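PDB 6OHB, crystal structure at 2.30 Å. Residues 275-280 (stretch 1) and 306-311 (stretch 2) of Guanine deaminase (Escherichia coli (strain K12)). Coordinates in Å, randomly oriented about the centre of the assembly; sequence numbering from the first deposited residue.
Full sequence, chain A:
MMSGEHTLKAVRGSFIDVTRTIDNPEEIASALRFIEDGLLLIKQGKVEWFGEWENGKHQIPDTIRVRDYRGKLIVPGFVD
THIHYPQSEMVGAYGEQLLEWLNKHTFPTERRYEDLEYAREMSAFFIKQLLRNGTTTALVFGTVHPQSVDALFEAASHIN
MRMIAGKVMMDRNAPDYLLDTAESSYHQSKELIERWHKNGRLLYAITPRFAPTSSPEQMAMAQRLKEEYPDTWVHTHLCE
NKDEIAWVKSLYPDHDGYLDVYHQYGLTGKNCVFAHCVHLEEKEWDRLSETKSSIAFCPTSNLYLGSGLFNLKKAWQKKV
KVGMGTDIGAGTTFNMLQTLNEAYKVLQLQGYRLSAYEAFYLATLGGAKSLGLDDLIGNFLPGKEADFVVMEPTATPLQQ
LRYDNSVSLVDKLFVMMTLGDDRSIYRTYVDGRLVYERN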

ATOM      1  N   ALA A 275      12.407  -9.538  15.701  1.00 41.25           N
ATOM      2  CA  ALA A 275      11.557  -9.196  14.573  1.00 47.53           C
ATOM      3  C   ALA A 275      10.341 -10.108  14.508  1.00 44.54           C
ATOM      4  O   ALA A 275      10.432 -11.310  14.790  1.00 41.36           O
ATOM      5  CB  ALA A 275      12.347  -9.290  13.268  1.00 43.85           C
ATOM      6  N   HIS A 276       9.196  -9.497  14.177  1.00 48.79           N
ATOM      7  CA  HIS A 276       7.917 -10.122  13.836  1.00 43.60           C
ATOM      8  C   HIS A 276       7.073 -10.396  15.074  1.00 43.40           C
ATOM      9  O   HIS A 276       6.141  -9.635  15.353  1.00 46.21           O
ATOM     10  CB  HIS A 276       8.129 -11.389  13.003  1.00 42.17           C
ATOM     11  CG  HIS A 276       8.871 -11.139  11.727  1.00 39.68           C
ATOM     12  ND1 HIS A 276       8.363 -10.354  10.714  1.00 40.77           N
ATOM     13  CD2 HIS A 276      10.088 -11.558  11.306  1.00 43.39           C
ATOM     14  CE1 HIS A 276       9.233 -10.303   9.721  1.00 42.46           C
ATOM     15  NE2 HIS A 276      10.289 -11.026  10.053  1.00 41.27           N
ATOM     16  N   CYS A 277       7.382 -11.458  15.825  1.00 45.92           N
ATOM     17  CA  CYS A 277       6.677 -11.750  17.077  1.00 41.67           C
ATOM     18  C   CYS A 277       5.169 -11.837  16.859  1.00 47.23           C
ATOM     19  O   CYS A 277       4.378 -11.269  17.618  1.00 46.46           O
ATOM     20  CB  CYS A 277       7.002 -10.706  18.148  1.00 46.27           C
ATOM     21  SG  CYS A 277       8.733 -10.687  18.640  1.00 47.75           S
ATOM     22  N   VAL A 278       4.771 -12.550  15.804  1.00 50.96           N
ATOM     23  CA  VAL A 278       3.365 -12.610  15.421  1.00 48.11           C
ATOM     24  C   VAL A 278       2.595 -13.632  16.256  1.00 45.18           C
ATOM     25  O   VAL A 278       1.419 -13.418  16.573  1.00 48.90           O
ATOM     26  CB  VAL A 278       3.257 -12.924  13.916  1.00 50.33           C
ATOM     27  CG1 VAL A 278       1.805 -12.994  13.472  1.00 51.42           C
ATOM     28  CG2 VAL A 278       4.033 -11.892  13.106  1.00 46.81           C
ATOM     29  N   HIS A 279       3.236 -14.732  16.646  1.00 45.15           N
ATOM     30  CA  HIS A 279       2.589 -15.824  17.377  1.00 50.55           C
ATOM     31  C   HIS A 279       3.345 -16.052  18.679  1.00 53.79           C
ATOM     32  O   HIS A 279       4.182 -16.952  18.770  1.00 58.53           O
ATOM     33  CB  HIS A 279       2.542 -17.096  16.523  1.00 54.36           C
ATOM     34  CG  HIS A 279       1.969 -16.883  15.158  1.00 53.56           C
ATOM     35  ND1 HIS A 279       0.627 -16.654  14.945  1.00 50.53           N
ATOM     36  CD2 HIS A 279       2.556 -16.849  13.937  1.00 51.22           C
ATOM     37  CE1 HIS A 279       0.410 -16.496  13.651  1.00 55.37           C
ATOM     38  NE2 HIS A 279       1.564 -16.610  13.017  1.00 54.00           N
ATOM     39  N   LEU A 280       3.057 -15.227  19.683  1.00 53.97           N
ATOM     40  CA  LEU A 280       3.664 -15.362  21.001  1.00 50.39           C
ATOM     41  C   LEU A 280       2.669 -15.963  21.984  1.00 49.03           C
ATOM     42  O   LEU A 280       1.499 -15.569  22.019  1.00 48.22           O
ATOM     43  CB  LEU A 280       4.137 -14.009  21.536  1.00 53.84           C
ATOM     44  CG  LEU A 280       5.284 -13.286  20.828  1.00 56.46           C
ATOM     45  CD1 LEU A 280       5.470 -11.895  21.426  1.00 48.85           C
ATOM     46  CD2 LEU A 280       6.571 -14.094  20.909  1.00 52.30           C
ATOM     47  N   GLY A 306       1.587 -14.154   4.516  1.00 47.38           N
ATOM     48  CA  GLY A 306       0.510 -14.793   5.259  1.00 43.38           C
ATOM     49  C   GLY A 306       0.920 -15.195   6.657  1.00 48.89           C
ATOM     50  O   GLY A 306       0.511 -16.255   7.147  1.00 54.12           O
ATOM     51  N   SER A 307       1.736 -14.368   7.305  1.00 53.14           N
ATOM     52  CA  SER A 307       2.249 -14.693   8.623  1.00 47.92           C
ATOM     53  C   SER A 307       1.180 -14.565   9.704  1.00 48.03           C
ATOM     54  O   SER A 307       1.050 -15.444  10.567  1.00 50.93           O
ATOM     55  CB  SER A 307       3.435 -13.784   8.921  1.00 48.71           C
ATOM     56  OG  SER A 307       4.619 -14.369   8.394  1.00 51.36           O
ATOM     57  N   GLY A 308       0.424 -13.476   9.695  1.00 48.99           N
ATOM     58  CA  GLY A 308      -0.575 -13.221  10.708  1.00 54.00           C
ATOM     59  C   GLY A 308      -0.549 -11.762  11.099  1.00 46.40           C
ATOM     60  O   GLY A 308       0.096 -10.941  10.455  1.00 43.36           O
ATOM     61  N   LEU A 309      -1.210 -11.445  12.206  1.00 45.24           N
ATOM     62  CA  LEU A 309      -1.406 -10.063  12.626  1.00 53.01           C
ATOM     63  C   LEU A 309      -0.774  -9.848  13.996  1.00 48.62           C
ATOM     64  O   LEU A 309      -1.172 -10.491  14.973  1.00 45.47           O
ATOM     65  CB  LEU A 309      -2.897  -9.719  12.649  1.00 50.06           C
ATOM     66  CG  LEU A 309      -3.742 -10.307  11.514  1.00 46.48           C
ATOM     67  CD1 LEU A 309      -5.207  -9.945  11.693  1.00 48.48           C
ATOM     68  CD2 LEU A 309      -3.235  -9.822  10.168  1.00 42.94           C
ATOM     69  N   PHE A 310       0.192  -8.930  14.066  1.00 53.47           N
ATOM     70  CA  PHE A 310       0.883  -8.651  15.319  1.00 43.79           C
ATOM     71  C   PHE A 310      -0.063  -7.948  16.276  1.00 46.76           C
ATOM     72  O   PHE A 310      -0.766  -7.006  15.894  1.00 47.81           O
ATOM     73  CB  PHE A 310       2.127  -7.795  15.059  1.00 41.84           C
ATOM     74  CG  PHE A 310       2.799  -7.275  16.311  1.00 47.51           C
ATOM     75  CD1 PHE A 310       3.620  -8.095  17.070  1.00 46.21           C
ATOM     76  CD2 PHE A 310       2.617  -5.961  16.719  1.00 49.05           C
ATOM     77  CE1 PHE A 310       4.238  -7.620  18.209  1.00 47.36           C
ATOM     78  CE2 PHE A 310       3.233  -5.476  17.862  1.00 42.59           C
ATOM     79  CZ  PHE A 310       4.045  -6.307  18.606  1.00 46.64           C
ATOM     80  N   ASN A 311      -0.070  -8.403  17.528  1.00 47.30           N
ATOM     81  CA  ASN A 311      -1.005  -7.913  18.540  1.00 53.70           C
ATOM     82  C   ASN A 311      -0.357  -6.740  19.272  1.00 49.23           C
ATOM     83  O   ASN A 311       0.208  -6.873  20.358  1.00 53.44           O
ATOM     84  CB  ASN A 311      -1.385  -9.040  19.495  1.00 52.19           C
ATOM     85  CG  ASN A 311      -2.596  -8.711  20.343  1.00 55.03           C
ATOM     86  OD1 ASN A 311      -3.160  -7.621  20.251  1.00 53.56           O
ATOM     87  ND2 ASN A 311      -2.998  -9.656  21.187  1.00 59.89           N
TER
HETATM   88  O   HOH W   1       1.711 -10.796  18.246  1.00 48.42           O

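Two mostly irregular segments of one chain meet here, running nearly at right angles: the CA 276 to 279 and CA 307 to 310 directions are 93° apart. The contact is small, with 270 Å² buried in total over both sides. Val-278 and Phe-310 lose the most surface to the opposing stretch, and their CA atoms are the nearest pair in register, 4.7 Å apart.

Val-278 is the centre of the contact on its side. Its side chain is in the t rotamer, and CG1 lies against the backbone of the second stretch. Val-278 CG1 is 3.6 Å from Gly-308 C and 3.6 Å from Leu-309 N. Val-278 CG1 is also 3.9 Å from Ser-307 O. These are packing contacts between a methyl group and the flat peptide units. The branched side chain suits the place: its CG1 methyl lies directly against the peptide between Gly-308 and Leu-309.

Gly-308 allows this approach. An ideal CB on Gly-308 would point toward the first stretch and would clash with Val-278 CG1 at 2.9 Å. That ideal CB of Gly-308 would also be tight against His-279 CE1, at 3.0 Å. The backbone angles, 139/-166, call for glycine in their own right, since a CB would be jammed against the carbonyl O of Ser-307. Local conformation and packing therefore agree. Leu-309 follows with its CA-to-CB bond pointing away, so it meets Val-278 through its backbone.

Phe-310 is buried. Its CA-to-CB bond points sideways, but with chi1 at 171° (t) the ring comes nearer to the first stretch. The ring meets main-chain oxygens there. Cys-277 O lies at the ring edge, near its plane, 3.3 Å from Phe-310 CD1. The slightly positive ring-edge hydrogens make this a reasonable place for a carbonyl oxygen. His-276 O also approaches, 3.4 Å from Phe-310 CD1, at an oblique angle. The side chains add an apolar contact between Cys-277 CB and Phe-310 CE1 at 4.1 Å. The compact cysteine side chain is itself buried.

His-279 supplies the direct hydrogen bond between the stretches. NE2 of His-279 donates to the backbone O of Ser-307 at 2.8 Å, with an N-H...O angle of 138°. The CA-to-CB bond points sideways, and the m rotamer at chi1 brings the end of the side chain nearer to its acceptor. Ser-307 O lies at the edge of the imidazole, near its plane, where a ring nitrogen can donate. The serine takes part through its carbonyl; its side chain comes no closer than Ser-307 CB to Val-278 CG2, 4.6 Å.

A water adds a polar bridge. Water 1 donates to Cys-277 O at 2.8 Å and to Val-278 O at 3.1 Å. The oxygen of water 1 accepts from Asn-311 N at 3.1 Å. It thus links the two backbones where Asn-311 makes no direct contact. The Asn-311 side chain is used differently, capping a helix that begins just past the stretch.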